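Local atomic coordinates of cytochrome C-type biogenesis protein ccmF (Thermus thermophilus, PDB entry 6ZMQ), a protein that is a membrane heme lyase of cytochrome c maturation that binds heme b and probably serves in joining heme to apocytochrome c. Residues 226-231 against 273-278; 264-269 against 299-304. All blocks are in the same frame, centred on the assembly; numbering follows the deposited sequence.

Interaction 1 of 2, residues 226-231 against 273-278; sequences WTLIAW and AFLHTA. With HEM (protoporphyrin IX containing Fe), chain B.
Leu275 lays its CD1 methyl over the indole face of Trp231, and round this CH-pi contact two transmembrane helices pass antiparallel, at 156°, beside the bis-histidine heme b site. The pair is a worked example of large side chains filling a wide interhelical gap, the axes coming no closer than 10.2 Å. The CD1 of Leu275 stands 3.9 Å from the centroid of the five-membered ring of Trp231, 23° off the normal, and the two side chains cross at about a right angle. Leu275 divides its branches between partners, for its CD2 lies 3.6 Å from CBD of a heme propionate arm. In Trp231, CG is anti to the backbone N (chi1 -179°), which extends the indole along the heme edge; there CZ2 comes to 3.4 Å from the vinyl carbon CAC of the heme, near the indole plane, and CZ3 meets the heme methyl CMD. On the pyrrole side, NE1 of Trp231 is hydrogen-bonded to Thr272 OG1, and the ring stacks on Trp268. An alanine here would be likely to leave the Leu275 methyl without its aromatic face, the Thr272 hydroxyl without its indole mate and a gap beside the heme vinyl. One turn before Trp231, Thr227 presents its methyl CG2 obliquely to the ring of Phe274, 3.8 Å from CE2, while its OG1 is engaged with the carbonyl of Arg224. Leu228 completes the apolar patch with CD1 against that of Leu275, and the same methyl lies 3.3 Å from the propionate oxygen O2D. The residue after Leu275 carries the metal bond: NE2 of His276 binds the heme iron at 2.3 Å, with His510 NE2 as the other protein ligand.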
loop_
_atom_site.group_PDB
_atom_site.type_symbol
_atom_site.label_atom_id
_atom_site.label_comp_id
_atom_site.label_asym_id
_atom_site.label_seq_id
_atom_site.Cartn_x
_atom_site.Cartn_y
_atom_site.Cartn_z
ATOM N N TRP A 226 -15.206 4.410 0.448
ATOM C CA TRP A 226 -14.135 4.221 -0.531
ATOM C C TRP A 226 -12.828 4.815 -0.036
ATOM O O TRP A 226 -11.756 4.271 -0.314
ATOM C CB TRP A 226 -14.485 4.862 -1.873
ATOM C CG TRP A 226 -15.480 4.127 -2.666
ATOM C CD1 TRP A 226 -15.247 3.133 -3.565
ATOM C CD2 TRP A 226 -16.887 4.370 -2.689
ATOM N NE1 TRP A 226 -16.428 2.725 -4.140
ATOM C CE2 TRP A 226 -17.452 3.466 -3.611
ATOM C CE3 TRP A 226 -17.728 5.251 -1.999
ATOM C CZ2 TRP A 226 -18.821 3.418 -3.863
ATOM C CZ3 TRP A 226 -19.091 5.203 -2.252
ATOM C CH2 TRP A 226 -19.623 4.294 -3.176
ATOM N N THR A 227 -12.900 5.928 0.701
ATOM C CA THR A 227 -11.704 6.518 1.293
ATOM C C THR A 227 -11.097 5.604 2.352
ATOM O O THR A 227 -9.886 5.337 2.322
ATOM C CB THR A 227 -12.037 7.883 1.900
ATOM O OG1 THR A 227 -12.808 7.708 3.097
ATOM C CG2 THR A 227 -12.846 8.707 0.914
ATOM N N LEU A 228 -11.935 5.056 3.250
ATOM C CA LEU A 228 -11.424 4.139 4.274
ATOM C C LEU A 228 -10.921 2.829 3.668
ATOM O O LEU A 228 -9.822 2.380 4.007
ATOM C CB LEU A 228 -12.489 3.841 5.333
ATOM C CG LEU A 228 -12.042 2.759 6.339
ATOM C CD1 LEU A 228 -10.869 3.187 7.246
ATOM C CD2 LEU A 228 -13.169 2.171 7.123
ATOM N N ILE A 229 -11.676 2.247 2.729
ATOM C CA ILE A 229 -11.317 0.974 2.108
ATOM C C ILE A 229 -10.081 1.121 1.219
ATOM O O ILE A 229 -9.215 0.237 1.197
ATOM C CB ILE A 229 -12.555 0.418 1.368
ATOM C CG1 ILE A 229 -13.413 -0.410 2.342
ATOM C CG2 ILE A 229 -12.222 -0.324 0.074
ATOM C CD1 ILE A 229 -14.826 -0.739 1.875
ATOM N N ALA A 230 -9.930 2.270 0.553
ATOM C CA ALA A 230 -8.736 2.564 -0.239
ATOM C C ALA A 230 -7.507 2.691 0.639
ATOM O O ALA A 230 -6.435 2.168 0.302
ATOM C CB ALA A 230 -8.923 3.873 -1.000
ATOM N N TRP A 231 -7.657 3.363 1.788
ATOM C CA TRP A 231 -6.558 3.448 2.736
ATOM C C TRP A 231 -6.270 2.107 3.401
ATOM O O TRP A 231 -5.124 1.842 3.772
ATOM C CB TRP A 231 -6.881 4.499 3.784
ATOM C CG TRP A 231 -5.810 4.686 4.799
ATOM C CD1 TRP A 231 -4.787 5.575 4.731
ATOM C CD2 TRP A 231 -5.647 3.981 6.047
ATOM N NE1 TRP A 231 -3.989 5.466 5.841
ATOM C CE2 TRP A 231 -4.493 4.492 6.660
ATOM C CE3 TRP A 231 -6.353 2.953 6.688
ATOM C CZ2 TRP A 231 -4.033 4.027 7.877
ATOM C CZ3 TRP A 231 -5.887 2.488 7.905
ATOM C CH2 TRP A 231 -4.747 3.035 8.490
ATOM N N ALA A 273 -3.546 11.442 5.947
ATOM C CA ALA A 273 -3.897 12.815 6.323
ATOM C C ALA A 273 -5.290 13.110 5.798
ATOM O O ALA A 273 -6.120 13.662 6.486
ATOM C CB ALA A 273 -2.892 13.721 5.701
ATOM N N PHE A 274 -5.535 12.652 4.597
ATOM C CA PHE A 274 -6.844 12.877 3.965
ATOM C C PHE A 274 -7.927 12.178 4.762
ATOM O O PHE A 274 -8.913 12.765 4.988
ATOM C CB PHE A 274 -6.797 12.380 2.534
ATOM C CG PHE A 274 -8.137 12.264 1.897
ATOM C CD1 PHE A 274 -8.966 13.334 1.853
ATOM C CD2 PHE A 274 -8.555 11.076 1.370
ATOM C CE1 PHE A 274 -10.196 13.209 1.259
ATOM C CE2 PHE A 274 -9.784 10.950 0.779
ATOM C CZ PHE A 274 -10.605 12.021 0.720
ATOM N N LEU A 275 -7.677 10.985 5.259
ATOM C CA LEU A 275 -8.693 10.247 6.027
ATOM C C LEU A 275 -9.124 11.069 7.248
ATOM O O LEU A 275 -10.300 11.201 7.498
ATOM C CB LEU A 275 -8.012 8.945 6.421
ATOM C CG LEU A 275 -8.930 7.811 6.795
ATOM C CD1 LEU A 275 -8.163 6.537 6.902
ATOM C CD2 LEU A 275 -9.556 8.106 8.116
ATOM N N HIS A 276 -8.156 11.586 7.979
ATOM C CA HIS A 276 -8.426 12.430 9.153
ATOM C C HIS A 276 -9.137 13.724 8.744
ATOM O O HIS A 276 -10.016 14.091 9.456
ATOM C CB HIS A 276 -7.135 12.633 9.954
ATOM C CG HIS A 276 -6.682 11.434 10.711
ATOM N ND1 HIS A 276 -6.573 10.218 10.148
ATOM C CD2 HIS A 276 -6.301 11.276 11.975
ATOM C CE1 HIS A 276 -6.168 9.366 11.039
ATOM N NE2 HIS A 276 -6.009 9.973 12.160
ATOM N N THR A 277 -8.762 14.413 7.666
ATOM C CA THR A 277 -9.456 15.653 7.302
ATOM C C THR A 277 -10.875 15.321 6.838
ATOM O O THR A 277 -11.756 16.114 7.079
ATOM C CB THR A 277 -8.490 16.594 6.591
ATOM O OG1 THR A 277 -8.260 16.079 5.299
ATOM C CG2 THR A 277 -7.159 16.600 7.273
ATOM N N ALA A 278 -11.064 14.199 6.147
ATOM C CA ALA A 278 -12.402 13.827 5.677
ATOM C C ALA A 278 -13.235 13.563 6.897
ATOM O O ALA A 278 -14.290 14.064 6.951
ATOM C CB ALA A 278 -12.345 12.615 4.813
HETATM C CHA HEM B . -9.810 7.601 13.207
HETATM C CHB HEM B . -7.029 10.948 15.459
HETATM C CHC HEM B . -3.039 9.067 13.294
HETATM C CHD HEM B . -5.828 5.498 11.484
HETATM C C1A HEM B . -9.359 8.659 13.980
HETATM C C2A HEM B . -10.230 9.508 14.716
HETATM C C3A HEM B . -9.462 10.444 15.344
HETATM C C4A HEM B . -8.116 10.203 15.013
HETATM C CMA HEM B . -9.947 11.551 16.235
HETATM C CAA HEM B . -11.745 9.404 14.804
HETATM C CBA HEM B . -12.185 8.305 15.789
HETATM C CGA HEM B . -11.752 8.623 17.199
HETATM O O1A HEM B . -10.972 7.848 17.798
HETATM O O2A HEM B . -12.175 9.658 17.762
HETATM C C1B HEM B . -5.711 10.706 15.019
HETATM C C2B HEM B . -4.631 11.578 15.294
HETATM C C3B HEM B . -3.516 11.071 14.700
HETATM C C4B HEM B . -3.937 9.853 14.009
HETATM C CMB HEM B . -4.687 12.832 16.108
HETATM C CAB HEM B . -2.156 11.622 14.702
HETATM C CBB HEM B . -1.812 12.422 13.494
HETATM C C1C HEM B . -3.445 7.897 12.690
HETATM C C2C HEM B . -2.592 6.913 12.190
HETATM C C3C HEM B . -3.402 5.922 11.690
HETATM C C4C HEM B . -4.755 6.285 11.887
HETATM C CMC HEM B . -1.085 6.900 12.169
HETATM C CAC HEM B . -2.932 4.703 11.056
HETATM C CBC HEM B . -2.857 3.449 11.842
HETATM C C1D HEM B . -7.180 5.780 11.736
HETATM C C2D HEM B . -8.316 5.014 11.213
HETATM C C3D HEM B . -9.442 5.592 11.689
HETATM C C4D HEM B . -8.973 6.723 12.522
HETATM C CMD HEM B . -8.241 3.812 10.312
HETATM C CAD HEM B . -10.878 5.167 11.427
HETATM C CBD HEM B . -11.512 6.144 10.429
HETATM C CGD HEM B . -12.901 5.763 9.970
HETATM O O1D HEM B . -13.912 6.363 10.399
HETATM O O2D HEM B . -13.045 4.853 9.133
HETATM N NA HEM B . -8.072 9.124 14.170
HETATM N NB HEM B . -5.251 9.707 14.238
HETATM N NC HEM B . -4.742 7.491 12.532
HETATM N ND HEM B . -7.637 6.756 12.495
HETATM FE FE HEM B . -6.431 8.166 13.477
#

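Interaction 2 of 2, residues 264-269 against 299-304; sequences SFIPWL and FAATLL. With LMT (dodecyl-beta-D-maltoside), chain D.
Thr302 has chi1 at -53°, which sets OG1 beside its own backbone N and anti to its carbonyl carbon; from there OG1 is hydrogen-bonded to the carbonyl of Ala298 one turn back and still meets Pro267, whose CB is 3.4 Å from it. On the facing helix the torsion of Ile266 puts the CG2 branch anti to the backbone N, where it approaches the methyl of Ala301 at 4.2 Å. Between these two, Pro267 occupies the middle of the contact. Its ring reaches past the Ala301 methyl to the backbone, CG lying 3.3 Å from the Ala301 carbonyl oxygen, while Pro267 CB and Ala301 CB stand 3.9 Å apart. The contact illustrates how small residues let helices draw together: the CA atoms of Pro267 and Ala301 are separated by just 4.9 Å, with the Ala301 methyl and the compact proline ring fitted in beside them. These helices, 266-284 and 288-307, follow one another through a short link and form an alpha-helical hairpin, which this contact joins near the ends remote from that link. The faces meet by van der Waals contact of the proline ring with a methyl, a carbonyl oxygen and a hydroxyl, the last already turned to its own helix. Thr302 also packs against Leu234 of helix 224-247 and against Phe197 and Leu200 of helix 185-213, and the Ile266 side chain also touches Val380 and Val381 of helix 362-384. On another side of helix 266-284, the CB of Trp268 leads away from helix 288-307, and its indole receives a dodecyl maltoside tail over one face, CH2 of the ring lying 3.6 Å from C11 of the detergent.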
loop_
_atom_site.group_PDB
_atom_site.type_symbol
_atom_site.label_atom_id
_atom_site.label_comp_id
_atom_site.label_asym_id
_atom_site.label_seq_id
_atom_site.Cartn_x
_atom_site.Cartn_y
_atom_site.Cartn_z
ATOM N N SER A 264 5.908 4.229 -2.623
ATOM C CA SER A 264 4.650 3.696 -2.114
ATOM C C SER A 264 4.402 4.074 -0.660
ATOM O O SER A 264 3.417 3.617 -0.072
ATOM C CB SER A 264 4.605 2.175 -2.283
ATOM O OG SER A 264 5.175 1.791 -3.527
ATOM N N PHE A 265 5.280 4.883 -0.072
ATOM C CA PHE A 265 5.105 5.451 1.258
ATOM C C PHE A 265 4.476 6.842 1.203
ATOM O O PHE A 265 3.652 7.160 2.066
ATOM C CB PHE A 265 6.453 5.502 1.980
ATOM C CG PHE A 265 6.382 5.971 3.416
ATOM C CD1 PHE A 265 5.367 5.538 4.267
ATOM C CD2 PHE A 265 7.365 6.813 3.924
ATOM C CE1 PHE A 265 5.321 5.957 5.593
ATOM C CE2 PHE A 265 7.328 7.241 5.247
ATOM C CZ PHE A 265 6.302 6.810 6.083
ATOM N N ILE A 266 4.856 7.669 0.224
ATOM C CA ILE A 266 4.191 8.944 -0.100
ATOM C C ILE A 266 2.663 8.860 -0.249
ATOM O O ILE A 266 1.995 9.684 0.397
ATOM C CB ILE A 266 4.830 9.629 -1.337
ATOM C CG1 ILE A 266 6.260 10.127 -1.073
ATOM C CG2 ILE A 266 4.018 10.824 -1.859
ATOM C CD1 ILE A 266 7.329 9.503 -1.935
ATOM N N PRO A 267 2.039 7.931 -1.025
ATOM C CA PRO A 267 0.556 7.943 -1.090
ATOM C C PRO A 267 -0.119 7.554 0.214
ATOM O O PRO A 267 -1.086 8.221 0.622
ATOM C CB PRO A 267 0.236 6.923 -2.193
ATOM C CG PRO A 267 1.494 6.678 -2.879
ATOM C CD PRO A 267 2.529 6.816 -1.853
ATOM N N TRP A 268 0.404 6.508 0.883
ATOM C CA TRP A 268 -0.110 6.031 2.165
ATOM C C TRP A 268 -0.112 7.121 3.231
ATOM O O TRP A 268 -1.016 7.159 4.081
ATOM C CB TRP A 268 0.725 4.844 2.667
ATOM C CG TRP A 268 0.252 4.367 4.022
ATOM C CD1 TRP A 268 -0.773 3.508 4.254
ATOM C CD2 TRP A 268 0.745 4.762 5.319
ATOM N NE1 TRP A 268 -0.944 3.333 5.600
ATOM C CE2 TRP A 268 -0.031 4.092 6.277
ATOM C CE3 TRP A 268 1.745 5.638 5.757
ATOM C CZ2 TRP A 268 0.172 4.243 7.645
ATOM C CZ3 TRP A 268 1.948 5.782 7.121
ATOM C CH2 TRP A 268 1.166 5.087 8.045
ATOM N N LEU A 269 0.899 7.992 3.216
ATOM C CA LEU A 269 0.930 9.139 4.118
ATOM C C LEU A 269 -0.234 10.093 3.843
ATOM O O LEU A 269 -0.992 10.452 4.757
ATOM C CB LEU A 269 2.277 9.858 3.988
ATOM C CG LEU A 269 3.480 9.208 4.686
ATOM C CD1 LEU A 269 4.785 9.931 4.336
ATOM C CD2 LEU A 269 3.279 9.131 6.179
ATOM N N PHE A 299 -4.450 10.941 -4.454
ATOM C CA PHE A 299 -4.863 10.160 -5.615
ATOM C C PHE A 299 -3.773 10.101 -6.681
ATOM O O PHE A 299 -3.477 9.025 -7.219
ATOM C CB PHE A 299 -6.148 10.749 -6.190
ATOM C CG PHE A 299 -6.471 10.254 -7.564
ATOM C CD1 PHE A 299 -6.922 8.960 -7.742
ATOM C CD2 PHE A 299 -6.314 11.075 -8.686
ATOM C CE1 PHE A 299 -7.213 8.489 -9.002
ATOM C CE2 PHE A 299 -6.601 10.591 -9.951
ATOM C CZ PHE A 299 -7.048 9.297 -10.101
ATOM N N ALA A 300 -3.199 11.256 -7.041
ATOM C CA ALA A 300 -2.128 11.244 -8.041
ATOM C C ALA A 300 -0.848 10.601 -7.500
ATOM O O ALA A 300 -0.075 9.993 -8.268
ATOM C CB ALA A 300 -1.849 12.659 -8.528
ATOM N N ALA A 301 -0.626 10.701 -6.182
ATOM C CA ALA A 301 0.449 9.970 -5.527
ATOM C C ALA A 301 0.251 8.470 -5.656
ATOM O O ALA A 301 1.201 7.740 -5.952
ATOM C CB ALA A 301 0.521 10.379 -4.059
ATOM N N THR A 302 -0.988 7.998 -5.439
ATOM C CA THR A 302 -1.290 6.576 -5.574
ATOM C C THR A 302 -1.165 6.112 -7.018
ATOM O O THR A 302 -0.792 4.958 -7.252
ATOM C CB THR A 302 -2.691 6.260 -5.037
ATOM O OG1 THR A 302 -2.818 6.754 -3.703
ATOM C CG2 THR A 302 -2.896 4.755 -4.988
ATOM N N LEU A 303 -1.437 7.002 -7.985
ATOM C CA LEU A 303 -1.154 6.720 -9.395
ATOM C C LEU A 303 0.326 6.440 -9.630
ATOM O O LEU A 303 0.702 5.379 -10.150
ATOM C CB LEU A 303 -1.598 7.884 -10.283
ATOM C CG LEU A 303 -1.089 7.732 -11.724
ATOM C CD1 LEU A 303 -1.869 6.685 -12.532
ATOM C CD2 LEU A 303 -1.019 9.069 -12.413
ATOM N N LEU A 304 1.180 7.391 -9.232
ATOM C CA LEU A 304 2.607 7.251 -9.499
ATOM C C LEU A 304 3.259 6.193 -8.607
ATOM O O LEU A 304 4.347 5.701 -8.926
ATOM C CB LEU A 304 3.304 8.609 -9.355
ATOM C CG LEU A 304 4.436 8.937 -10.350
ATOM C CD1 LEU A 304 4.186 8.321 -11.733
ATOM C CD2 LEU A 304 4.653 10.452 -10.498
HETATM C C1B LMT D . 20.455 -1.484 6.499
HETATM C C2B LMT D . 21.712 -0.601 6.785
HETATM C C3B LMT D . 23.066 -1.383 6.808
HETATM C C4B LMT D . 22.935 -2.927 6.699
HETATM C C5B LMT D . 21.986 -3.184 5.516
HETATM C C6B LMT D . 21.933 -4.675 5.209
HETATM O O1B LMT D . 19.424 -0.694 5.951
HETATM O O2B LMT D . 21.741 0.378 5.825
HETATM O O3B LMT D . 23.826 -1.009 7.881
HETATM O "O4'" LMT D . 24.160 -3.508 6.450
HETATM O O5B LMT D . 20.667 -2.638 5.684
HETATM O O6B LMT D . 23.180 -5.123 4.858
HETATM C "C1'" LMT D . 15.858 1.248 7.285
HETATM C "C2'" LMT D . 17.208 2.013 7.477
HETATM C "C3'" LMT D . 18.335 1.364 6.609
HETATM C "C4'" LMT D . 18.428 -0.164 6.816
HETATM C "C5'" LMT D . 17.019 -0.651 6.388
HETATM C "C6'" LMT D . 16.850 -2.135 6.218
HETATM O "O1'" LMT D . 15.000 1.532 8.323
HETATM O "O2'" LMT D . 17.059 3.311 7.068
HETATM O "O3'" LMT D . 19.534 1.955 6.862
HETATM O "O5'" LMT D . 16.060 -0.176 7.322
HETATM O "O6'" LMT D . 16.889 -2.654 7.483
HETATM C C1 LMT D . 14.022 2.536 8.092
HETATM C C2 LMT D . 12.810 2.116 8.880
HETATM C C3 LMT D . 12.008 3.197 9.547
HETATM C C4 LMT D . 10.986 3.740 8.576
HETATM C C5 LMT D . 10.160 4.793 9.256
HETATM C C6 LMT D . 8.722 4.821 8.826
HETATM C C7 LMT D . 8.102 3.454 8.919
HETATM C C8 LMT D . 6.704 3.579 9.414
HETATM C C9 LMT D . 5.723 2.820 8.583
HETATM C C10 LMT D . 4.352 3.063 9.142
HETATM C C11 LMT D . 3.351 2.236 8.408
HETATM C C12 LMT D . 2.249 1.797 9.307
#

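In the fold
Interactions 1 and 2 share helix 266-284, which meets helix 224-247 in the first and helix 288-307 in the second; their segments alternate along the chain and their centres are about 13 Å apart. Interaction 1 is wholly buried and spans a broad gap with aromatic and leucine side chains, of which Trp231, Leu228 and Leu275 also line the heme pocket. Interaction 2, partly buried and with the Pro267 side chain about 14 Å from the heme, brings backbones close through proline and alanine and touches no cofactor. The two meet directly between indoles, NE1 of Trp231 lying 3.7 Å from NE1 of Trp268.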